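PDB 3E59: L-tyrosine isonitrile synthase from Pseudomonas aeruginosa, which builds the isonitrile group of paerucumarin on L-tyrosine, drawing the isonitrile carbon from C2 of ribulose 5-phosphate. Local coordinates for residues L21-Y26 with A36-R41; A132-L137 with N153-R158; F205-G210 with T220-D225. All coordinates share one frame; numbering follows the deposited sequence.

Contact 1: L21-Y26 with A36-R41; sequences LYRRRY and ADEIRR
Glu-38, on the helix 35-55, takes both Arg-23 and Arg-25 of the loop between helices 11-20 and 27-30 on its one carboxylate, in a salt-bridge network. The tight part is the carboxylate itself. Arg-23 NH2 reaches Glu-38 OE1 at 2.8 Å in a nearly straight bond (167°), nearly end-on to the C-O bond, its guanidinium plane turned 80° from the carboxylate. Arg-25 NE also meets Glu-38 OE1, at 3.0 Å, but bent and weak. A bend at chi3 (66°) turns the Arg-25 guanidinium so that NH2 can make a straight bond to Glu-38 OE2 at 3.1 Å, from above the carboxylate plane. Arg-25 CG lies 3.7 Å above one face of the Arg-23 guanidinium, near its rim. The loose side is the water bridge: a water accepts from Tyr-26 N and gives only a weak bond to Glu-38 OE2, while the backbones stay apart, Arg-25 CA 9.5 Å from Glu-38 CA. Asp-276 OD1, bonded to Arg-25 N, also holds the loop. Two partly exposed guanidiniums thus converge on a buried carboxylate, which probably favours its ionised form and ties loop to helix by charge more than by apolar packing.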
loop_
_atom_site.group_PDB
_atom_site.type_symbol
_atom_site.label_atom_id
_atom_site.label_comp_id
_atom_site.label_asym_id
_atom_site.label_seq_id
_atom_site.Cartn_x
_atom_site.Cartn_y
_atom_site.Cartn_z
ATOM N N LEU A 21 11.418 12.449 -2.366
ATOM C CA LEU A 21 11.113 13.066 -1.070
ATOM C C LEU A 21 10.287 12.183 -0.142
ATOM O O LEU A 21 10.396 12.314 1.079
ATOM C CB LEU A 21 10.343 14.372 -1.269
ATOM C CG LEU A 21 11.031 15.508 -2.012
ATOM C CD1 LEU A 21 9.995 16.539 -2.454
ATOM C CD2 LEU A 21 12.148 16.142 -1.146
ATOM N N TYR A 22 9.466 11.300 -0.720
ATOM C CA TYR A 22 8.510 10.481 0.028
ATOM C C TYR A 22 8.790 8.978 -0.069
ATOM O O TYR A 22 7.901 8.147 0.173
ATOM C CB TYR A 22 7.086 10.785 -0.463
ATOM C CG TYR A 22 6.745 12.261 -0.394
ATOM C CD1 TYR A 22 6.411 12.862 0.825
ATOM C CD2 TYR A 22 6.786 13.061 -1.535
ATOM C CE1 TYR A 22 6.119 14.218 0.896
ATOM C CE2 TYR A 22 6.499 14.418 -1.467
ATOM C CZ TYR A 22 6.159 14.980 -0.252
ATOM O OH TYR A 22 5.868 16.317 -0.170
ATOM N N ARG A 23 10.026 8.623 -0.407
ATOM C CA ARG A 23 10.369 7.226 -0.662
ATOM C C ARG A 23 10.457 6.406 0.638
ATOM O O ARG A 23 11.050 6.846 1.637
ATOM C CB ARG A 23 11.670 7.129 -1.477
ATOM C CG ARG A 23 11.978 5.720 -1.974
ATOM C CD ARG A 23 13.207 5.649 -2.866
ATOM N NE ARG A 23 14.437 6.051 -2.187
ATOM C CZ ARG A 23 15.390 5.227 -1.760
ATOM N NH1 ARG A 23 15.288 3.908 -1.940
ATOM N NH2 ARG A 23 16.469 5.731 -1.157
ATOM N N ARG A 24 9.836 5.229 0.633
ATOM C CA ARG A 24 10.038 4.257 1.711
ATOM C C ARG A 24 11.386 3.580 1.502
ATOM O O ARG A 24 11.681 3.115 0.393
ATOM C CB ARG A 24 8.960 3.184 1.686
ATOM C CG ARG A 24 7.614 3.684 2.014
ATOM C CD ARG A 24 6.618 2.565 2.041
ATOM N NE ARG A 24 5.278 3.147 1.999
ATOM C CZ ARG A 24 4.444 3.259 3.030
ATOM N NH1 ARG A 24 4.755 2.788 4.237
ATOM N NH2 ARG A 24 3.271 3.828 2.833
ATOM N N ARG A 25 12.200 3.548 2.557
ATOM C CA ARG A 25 13.473 2.826 2.557
ATOM C C ARG A 25 13.350 1.692 3.559
ATOM O O ARG A 25 12.524 1.780 4.469
ATOM C CB ARG A 25 14.618 3.747 2.986
ATOM C CG ARG A 25 14.851 4.963 2.091
ATOM C CD ARG A 25 16.112 5.699 2.513
ATOM N NE ARG A 25 17.315 4.890 2.298
ATOM C CZ ARG A 25 18.481 5.073 2.915
ATOM N NH1 ARG A 25 18.637 6.041 3.813
ATOM N NH2 ARG A 25 19.501 4.273 2.633
ATOM N N TYR A 26 14.142 0.627 3.395
ATOM C CA TYR A 26 14.232 -0.419 4.414
ATOM C C TYR A 26 14.823 0.195 5.678
ATOM O O TYR A 26 15.875 0.822 5.601
ATOM C CB TYR A 26 15.080 -1.607 3.926
ATOM C CG TYR A 26 14.446 -2.358 2.774
ATOM C CD1 TYR A 26 13.451 -3.318 2.998
ATOM C CD2 TYR A 26 14.815 -2.084 1.454
ATOM C CE1 TYR A 26 12.867 -4.004 1.937
ATOM C CE2 TYR A 26 14.233 -2.762 0.385
ATOM C CZ TYR A 26 13.264 -3.712 0.634
ATOM O OH TYR A 26 12.686 -4.371 -0.409
ATOM N N ALA A 36 22.602 7.719 -1.674
ATOM C CA ALA A 36 23.018 8.250 -2.975
ATOM C C ALA A 36 23.232 7.147 -4.015
ATOM O O ALA A 36 22.950 7.343 -5.197
ATOM C CB ALA A 36 24.282 9.099 -2.820
ATOM N N ASP A 37 23.740 5.996 -3.568
ATOM C CA ASP A 37 23.894 4.816 -4.435
ATOM C C ASP A 37 22.529 4.254 -4.804
ATOM O O ASP A 37 22.323 3.825 -5.937
ATOM C CB ASP A 37 24.753 3.731 -3.773
ATOM C CG ASP A 37 26.250 4.037 -3.830
ATOM O OD1 ASP A 37 26.714 4.656 -4.817
ATOM O OD2 ASP A 37 26.969 3.646 -2.884
ATOM N N GLU A 38 21.609 4.265 -3.842
ATOM C CA GLU A 38 20.220 3.856 -4.071
ATOM C C GLU A 38 19.535 4.761 -5.083
ATOM O O GLU A 38 18.842 4.276 -5.974
ATOM C CB GLU A 38 19.426 3.852 -2.770
ATOM C CG GLU A 38 19.705 2.665 -1.866
ATOM C CD GLU A 38 19.088 2.833 -0.497
ATOM O OE1 GLU A 38 18.229 3.724 -0.333
ATOM O OE2 GLU A 38 19.458 2.078 0.425
ATOM N N ILE A 39 19.747 6.069 -4.944
ATOM C CA ILE A 39 19.156 7.072 -5.832
ATOM C C ILE A 39 19.663 6.913 -7.270
ATOM O O ILE A 39 18.877 6.985 -8.219
ATOM C CB ILE A 39 19.396 8.514 -5.307
ATOM C CG1 ILE A 39 18.621 8.748 -4.001
ATOM C CG2 ILE A 39 18.995 9.561 -6.353
ATOM C CD1 ILE A 39 19.162 9.915 -3.136
ATOM N N ARG A 40 20.966 6.688 -7.418
ATOM C CA ARG A 40 21.571 6.451 -8.724
ATOM C C ARG A 40 20.891 5.286 -9.476
ATOM O O ARG A 40 20.509 5.431 -10.641
ATOM C CB ARG A 40 23.084 6.221 -8.592
ATOM N N ARG A 41 20.707 4.145 -8.813
ATOM C CA ARG A 41 20.071 3.027 -9.502
ATOM C C ARG A 41 18.556 3.187 -9.671
ATOM O O ARG A 41 17.972 2.637 -10.606
ATOM C CB ARG A 41 20.500 1.653 -8.961
ATOM C CG ARG A 41 20.640 1.506 -7.470
ATOM C CD ARG A 41 21.656 0.402 -7.150
ATOM N NE ARG A 41 21.151 -0.527 -6.135
ATOM C CZ ARG A 41 21.369 -0.426 -4.822
ATOM N NH1 ARG A 41 22.105 0.567 -4.320
ATOM N NH2 ARG A 41 20.856 -1.333 -4.001
HETATM O O HOH W 1 16.364 1.251 1.425
#

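Contact 2: A132-L137 with N153-R158; sequences AYQDAL and NLEDVR
Gln-134 lays its side-chain amide flat on that of Asn-153, the two planes only 5° apart and the two chains running antiparallel to one another. Within this stack, Gln-134 CD is 3.5 Å from Asn-153 ND2. The same amide also donates: Gln-134 NE2 gives a nearly straight bond (168°) to Glu-155 OE2 at 2.9 Å. Glu-155 OE2 lies in the plane of the amide, whereas the amide nitrogen stands above the carboxylate plane, the two flat groups being inclined by 42°. Gln-134 reaches across as an extended chain, while Glu-155 folds back at chi2 to bring its carboxylate over to the glutamine. Both the stack and the bond belong to one of two modelled conformers of Gln-134, so they may not always be present. Asn-153 ND2 is buried by the stack and has no hydrogen-bond partner in the model.

A second shell sets these groups in place. Arg-117 NH2 makes a salt bridge to Glu-155 OE2, so this oxygen serves both the arginine and the glutamine, and Gln-134 also rests against Arg-117. Asn-153 is held from its backbone: its N donates to Asp-156 OD2 at 2.8 Å, while Asn-153 O accepts from Asp-156 N at 3.0 Å, closing the short 3-10 turn 154-156. Asp-156 is in turn paired through OD1 with Arg-164. Leu-154 from the turn and Val-157 just after it pack on the helix 219-247.

The contact joins the helix 127-144 to the loop leaving the strand 149-151, an outermost strand of the five-stranded parallel sheet. Strand 108-112, this helix and its neighbouring parallel strand 149-151 form a beta-alpha-beta crossover, as in Rossmann-like folds.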
loop_
_atom_site.group_PDB
_atom_site.type_symbol
_atom_site.label_atom_id
_atom_site.label_comp_id
_atom_site.label_asym_id
_atom_site.label_seq_id
_atom_site.Cartn_x
_atom_site.Cartn_y
_atom_site.Cartn_z
ATOM N N ALA A 132 -17.514 -3.055 1.593
ATOM C CA ALA A 132 -17.856 -1.852 2.363
ATOM C C ALA A 132 -16.686 -0.852 2.415
ATOM O O ALA A 132 -16.884 0.366 2.289
ATOM C CB ALA A 132 -18.302 -2.231 3.761
ATOM N N TYR A 133 -15.473 -1.374 2.596
ATOM C CA TYR A 133 -14.269 -0.546 2.595
ATOM C C TYR A 133 -14.022 0.100 1.229
ATOM O O TYR A 133 -13.671 1.287 1.160
ATOM C CB TYR A 133 -13.050 -1.359 3.037
ATOM C CG TYR A 133 -11.782 -0.552 3.229
ATOM C CD1 TYR A 133 -10.873 -0.381 2.178
ATOM C CD2 TYR A 133 -11.481 0.031 4.467
ATOM C CE1 TYR A 133 -9.698 0.351 2.348
ATOM C CE2 TYR A 133 -10.309 0.772 4.651
ATOM C CZ TYR A 133 -9.428 0.928 3.584
ATOM O OH TYR A 133 -8.269 1.641 3.759
ATOM N N GLN A 134 -14.194 -0.699 0.172
ATOM C CA GLN A 134 -14.087 -0.239 -1.216
ATOM C C GLN A 134 -15.015 0.946 -1.481
ATOM O O GLN A 134 -14.584 1.983 -1.990
ATOM C CB GLN A 134 -14.406 -1.382 -2.192
ATOM C CG GLN A 134 -13.226 -2.318 -2.504
ATOM C CD GLN A 134 -13.569 -3.442 -3.485
ATOM O OE1 GLN A 134 -12.882 -4.462 -3.535
ATOM N NE2 GLN A 134 -14.631 -3.261 -4.263
ATOM N N ASP A 135 -16.283 0.776 -1.111
ATOM C CA ASP A 135 -17.340 1.766 -1.344
ATOM C C ASP A 135 -17.074 3.037 -0.550
ATOM O O ASP A 135 -17.269 4.143 -1.053
ATOM C CB ASP A 135 -18.727 1.196 -0.969
ATOM C CG ASP A 135 -19.165 0.040 -1.867
ATOM O OD1 ASP A 135 -18.610 -0.120 -2.975
ATOM O OD2 ASP A 135 -20.076 -0.718 -1.456
ATOM N N ALA A 136 -16.631 2.862 0.692
ATOM C CA ALA A 136 -16.338 3.980 1.583
ATOM C C ALA A 136 -15.079 4.750 1.156
ATOM O O ALA A 136 -15.019 5.973 1.307
ATOM C CB ALA A 136 -16.215 3.491 3.020
ATOM N N LEU A 137 -14.091 4.038 0.613
ATOM C CA LEU A 137 -12.871 4.675 0.099
ATOM C C LEU A 137 -13.151 5.586 -1.099
ATOM O O LEU A 137 -12.665 6.723 -1.137
ATOM C CB LEU A 137 -11.814 3.634 -0.283
ATOM C CG LEU A 137 -10.376 4.156 -0.327
ATOM C CD1 LEU A 137 -9.774 4.160 1.078
ATOM C CD2 LEU A 137 -9.514 3.334 -1.272
ATOM N N ASN A 153 -10.319 -2.274 -8.853
ATOM C CA ASN A 153 -10.435 -3.470 -8.016
ATOM C C ASN A 153 -10.303 -4.726 -8.872
ATOM O O ASN A 153 -10.343 -4.646 -10.103
ATOM C CB ASN A 153 -11.775 -3.476 -7.269
ATOM C CG ASN A 153 -12.061 -2.158 -6.558
ATOM O OD1 ASN A 153 -12.982 -1.413 -6.925
ATOM N ND2 ASN A 153 -11.269 -1.859 -5.550
ATOM N N LEU A 154 -10.155 -5.882 -8.230
ATOM C CA LEU A 154 -10.078 -7.152 -8.963
ATOM C C LEU A 154 -11.279 -7.392 -9.894
ATOM O O LEU A 154 -11.129 -7.979 -10.971
ATOM C CB LEU A 154 -9.903 -8.331 -8.000
ATOM C CG LEU A 154 -9.648 -9.749 -8.549
ATOM C CD1 LEU A 154 -8.515 -9.806 -9.574
ATOM C CD2 LEU A 154 -9.404 -10.738 -7.404
ATOM N N GLU A 155 -12.457 -6.925 -9.475
ATOM C CA GLU A 155 -13.700 -7.142 -10.225
ATOM C C GLU A 155 -13.837 -6.242 -11.448
ATOM O O GLU A 155 -14.731 -6.442 -12.271
ATOM C CB GLU A 155 -14.935 -7.014 -9.324
ATOM C CG GLU A 155 -14.987 -5.770 -8.466
ATOM C CD GLU A 155 -14.443 -5.996 -7.066
ATOM O OE1 GLU A 155 -13.410 -6.692 -6.902
ATOM O OE2 GLU A 155 -15.056 -5.462 -6.120
ATOM N N ASP A 156 -12.949 -5.259 -11.563
ATOM C CA ASP A 156 -12.926 -4.375 -12.721
ATOM C C ASP A 156 -12.129 -4.947 -13.886
ATOM O O ASP A 156 -12.123 -4.370 -14.974
ATOM C CB ASP A 156 -12.384 -2.996 -12.330
ATOM C CG ASP A 156 -13.216 -2.331 -11.243
ATOM O OD1 ASP A 156 -14.456 -2.488 -11.258
ATOM O OD2 ASP A 156 -12.631 -1.649 -10.374
ATOM N N VAL A 157 -11.449 -6.072 -13.657
ATOM C CA VAL A 157 -10.696 -6.744 -14.717
ATOM C C VAL A 157 -11.669 -7.211 -15.802
ATOM O O VAL A 157 -12.469 -8.138 -15.597
ATOM C CB VAL A 157 -9.813 -7.921 -14.187
ATOM C CG1 VAL A 157 -9.104 -8.644 -15.341
ATOM C CG2 VAL A 157 -8.798 -7.413 -13.161
ATOM N N ARG A 158 -11.595 -6.535 -16.951
ATOM C CA ARG A 158 -12.488 -6.778 -18.085
ATOM C C ARG A 158 -12.522 -8.254 -18.481
ATOM O O ARG A 158 -13.586 -8.796 -18.765
ATOM C CB ARG A 158 -12.081 -5.896 -19.272
ATOM C CG ARG A 158 -13.107 -5.781 -20.381
ATOM C CD ARG A 158 -12.679 -4.741 -21.411
ATOM N NE ARG A 158 -13.353 -4.929 -22.698
ATOM C CZ ARG A 158 -13.167 -4.156 -23.770
ATOM N NH1 ARG A 158 -12.324 -3.129 -23.722
ATOM N NH2 ARG A 158 -13.826 -4.405 -24.897
#

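Contact 3: F205-G210 with T220-D225; sequences FLYEDG and TALQRD. With PO4 (phosphate ion), chain F.
Leu-222 and Tyr-207 carry the apolar packing between the end of the helix 193-210 and the start of the helix 219-247. The leucine methyl CD2 sits 3.7 Å from Tyr-207 CE1, and the two side chains lie roughly perpendicular. The same methyl presses on the backbone, with Leu-222 CD2 3.4 Å from Tyr-207 O and 3.5 Å from Gly-210 C. The other methyl, Leu-222 CD1, comes to 3.9 Å from Gly-210 CA, where no side chain stands in the way. With CG swung anti to its backbone nitrogen (chi1 169°), Tyr-207 sends its ring towards the second helix. There an edge meets the polypeptide: Tyr-207 CD1 is 3.6 Å from Gln-223 N, which lies near the ring plane. The Gln-223 chain bends at chi2 so that OE1 comes over the ring near its CG rim, the amide and ring planes 75° apart.

These helices follow each other in the chain as a helical hairpin; the segments 205-210 and 220-225 run roughly antiparallel, 139° between their directions, axes 8.7 Å apart at closest approach. Leu-206 continues the packing against Ala-226 and Ala-230.

The hydrogen bonds and ion pairs lie to the side of this packing. A phosphate ion, probably picked up from the crystallisation solution, sits at the beginning of the second helix. Thr-220 N gives a bond of 2.9 Å to phosphate O4; the 2.5 Å separation of Thr-220 OG1 from phosphate O4 is too short to be trusted in detail. Lys-219 N and Ser-218 OG add further bonds to the ion. On the first helix, Asp-209 OD1 is taken by Lys-76 and Ser-71.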
loop_
_atom_site.group_PDB
_atom_site.type_symbol
_atom_site.label_atom_id
_atom_site.label_comp_id
_atom_site.label_asym_id
_atom_site.label_seq_id
_atom_site.Cartn_x
_atom_site.Cartn_y
_atom_site.Cartn_z
ATOM N N PHE A 205 2.898 -8.340 10.079
ATOM C CA PHE A 205 1.534 -7.811 9.908
ATOM C C PHE A 205 0.507 -8.877 10.271
ATOM O O PHE A 205 -0.459 -8.607 10.974
ATOM C CB PHE A 205 1.226 -7.391 8.459
ATOM C CG PHE A 205 2.121 -6.316 7.894
ATOM C CD1 PHE A 205 2.891 -5.499 8.706
ATOM C CD2 PHE A 205 2.148 -6.103 6.515
ATOM C CE1 PHE A 205 3.697 -4.510 8.153
ATOM C CE2 PHE A 205 2.957 -5.102 5.950
ATOM C CZ PHE A 205 3.725 -4.313 6.769
ATOM N N LEU A 206 0.702 -10.080 9.745
ATOM C CA LEU A 206 -0.201 -11.197 10.015
ATOM C C LEU A 206 -0.197 -11.589 11.490
ATOM O O LEU A 206 -1.254 -11.806 12.081
ATOM C CB LEU A 206 0.153 -12.404 9.133
ATOM C CG LEU A 206 0.021 -12.121 7.632
ATOM C CD1 LEU A 206 0.601 -13.255 6.828
ATOM C CD2 LEU A 206 -1.438 -11.868 7.223
ATOM N N TYR A 207 0.987 -11.666 12.084
ATOM C CA TYR A 207 1.095 -11.977 13.508
ATOM C C TYR A 207 0.398 -10.913 14.371
ATOM O O TYR A 207 -0.398 -11.236 15.259
ATOM C CB TYR A 207 2.568 -12.147 13.900
ATOM C CG TYR A 207 2.805 -12.214 15.389
ATOM C CD1 TYR A 207 2.600 -13.408 16.082
ATOM C CD2 TYR A 207 3.256 -11.100 16.100
ATOM C CE1 TYR A 207 2.823 -13.493 17.442
ATOM C CE2 TYR A 207 3.477 -11.171 17.486
ATOM C CZ TYR A 207 3.256 -12.380 18.139
ATOM O OH TYR A 207 3.450 -12.511 19.493
ATOM N N GLU A 208 0.686 -9.649 14.094
ATOM C CA GLU A 208 0.081 -8.539 14.825
ATOM C C GLU A 208 -1.431 -8.423 14.610
ATOM O O GLU A 208 -2.161 -8.066 15.533
ATOM C CB GLU A 208 0.826 -7.237 14.535
ATOM C CG GLU A 208 2.204 -7.228 15.222
ATOM C CD GLU A 208 3.033 -5.975 14.985
ATOM O OE1 GLU A 208 2.580 -5.023 14.319
ATOM O OE2 GLU A 208 4.174 -5.947 15.474
ATOM N N ASP A 209 -1.899 -8.763 13.411
ATOM C CA ASP A 209 -3.337 -8.888 13.146
ATOM C C ASP A 209 -4.019 -9.905 14.066
ATOM O O ASP A 209 -5.182 -9.725 14.424
ATOM C CB ASP A 209 -3.577 -9.328 11.701
ATOM C CG ASP A 209 -3.623 -8.162 10.719
ATOM O OD1 ASP A 209 -3.539 -6.981 11.140
ATOM O OD2 ASP A 209 -3.761 -8.454 9.511
ATOM N N GLY A 210 -3.304 -10.984 14.409
ATOM C CA GLY A 210 -3.845 -12.052 15.253
ATOM C C GLY A 210 -3.696 -11.797 16.744
ATOM O O GLY A 210 -4.377 -12.420 17.558
ATOM N N THR A 220 3.611 -18.235 20.255
ATOM C CA THR A 220 4.426 -19.093 19.396
ATOM C C THR A 220 3.631 -19.741 18.252
ATOM O O THR A 220 4.120 -19.822 17.122
ATOM C CB THR A 220 5.119 -20.186 20.239
ATOM O OG1 THR A 220 5.789 -19.566 21.341
ATOM C CG2 THR A 220 6.132 -20.967 19.417
ATOM N N ALA A 221 2.418 -20.200 18.560
ATOM C CA ALA A 221 1.534 -20.808 17.574
ATOM C C ALA A 221 1.016 -19.770 16.585
ATOM O O ALA A 221 0.857 -20.069 15.397
ATOM C CB ALA A 221 0.373 -21.497 18.261
ATOM N N LEU A 222 0.758 -18.554 17.080
ATOM C CA LEU A 222 0.354 -17.438 16.241
ATOM C C LEU A 222 1.469 -17.071 15.266
ATOM O O LEU A 222 1.208 -16.851 14.079
ATOM C CB LEU A 222 -0.033 -16.224 17.090
ATOM C CG LEU A 222 -0.773 -15.058 16.430
ATOM C CD1 LEU A 222 -2.144 -15.495 15.943
ATOM C CD2 LEU A 222 -0.899 -13.877 17.396
ATOM N N GLN A 223 2.702 -17.023 15.759
ATOM C CA GLN A 223 3.859 -16.693 14.913
ATOM C C GLN A 223 4.090 -17.724 13.794
ATOM O O GLN A 223 4.362 -17.362 12.643
ATOM C CB GLN A 223 5.115 -16.489 15.772
ATOM C CG GLN A 223 6.447 -16.428 15.009
ATOM C CD GLN A 223 6.661 -15.126 14.224
ATOM O OE1 GLN A 223 5.869 -14.182 14.302
ATOM N NE2 GLN A 223 7.748 -15.083 13.457
ATOM N N ARG A 224 3.942 -19.002 14.132
ATOM C CA ARG A 224 4.106 -20.081 13.165
ATOM C C ARG A 224 3.009 -20.073 12.112
ATOM O O ARG A 224 3.276 -20.274 10.927
ATOM C CB ARG A 224 4.180 -21.443 13.871
ATOM N N ASP A 225 1.775 -19.834 12.543
ATOM C CA ASP A 225 0.671 -19.600 11.612
ATOM C C ASP A 225 0.952 -18.439 10.646
ATOM O O ASP A 225 0.772 -18.576 9.426
ATOM C CB ASP A 225 -0.630 -19.347 12.376
ATOM C CG ASP A 225 -1.818 -19.182 11.455
ATOM O OD1 ASP A 225 -2.171 -20.159 10.762
ATOM O OD2 ASP A 225 -2.388 -18.074 11.421
HETATM P P PO4 F . 3.648 -18.552 24.201
HETATM O O1 PO4 F . 4.527 -18.590 25.433
HETATM O O2 PO4 F . 3.053 -19.923 23.970
HETATM O O3 PO4 F . 2.535 -17.539 24.380
HETATM O O4 PO4 F . 4.493 -18.164 23.008
#

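Overall arrangement
Contacts 1 and 2 are partly buried, each with a single buried residue among three that touch, while contact 3 lies at the surface, its centre about 20 Å from the centre of the chain. Contacts 1 and 2 fall on opposite sides of the chain's centre, and both join a helix to a loop through polar groups: paired charges in contact 1, stacked amides and one hydrogen bond in contact 2. Contact 3 joins two helices mainly by apolar packing. The contacts do not touch, yet bear on the same helices: Tyr-26 touches the start of 193-210, whose end is in contact 3, and Leu-154 and Val-157 of contact 2 pack on 219-247.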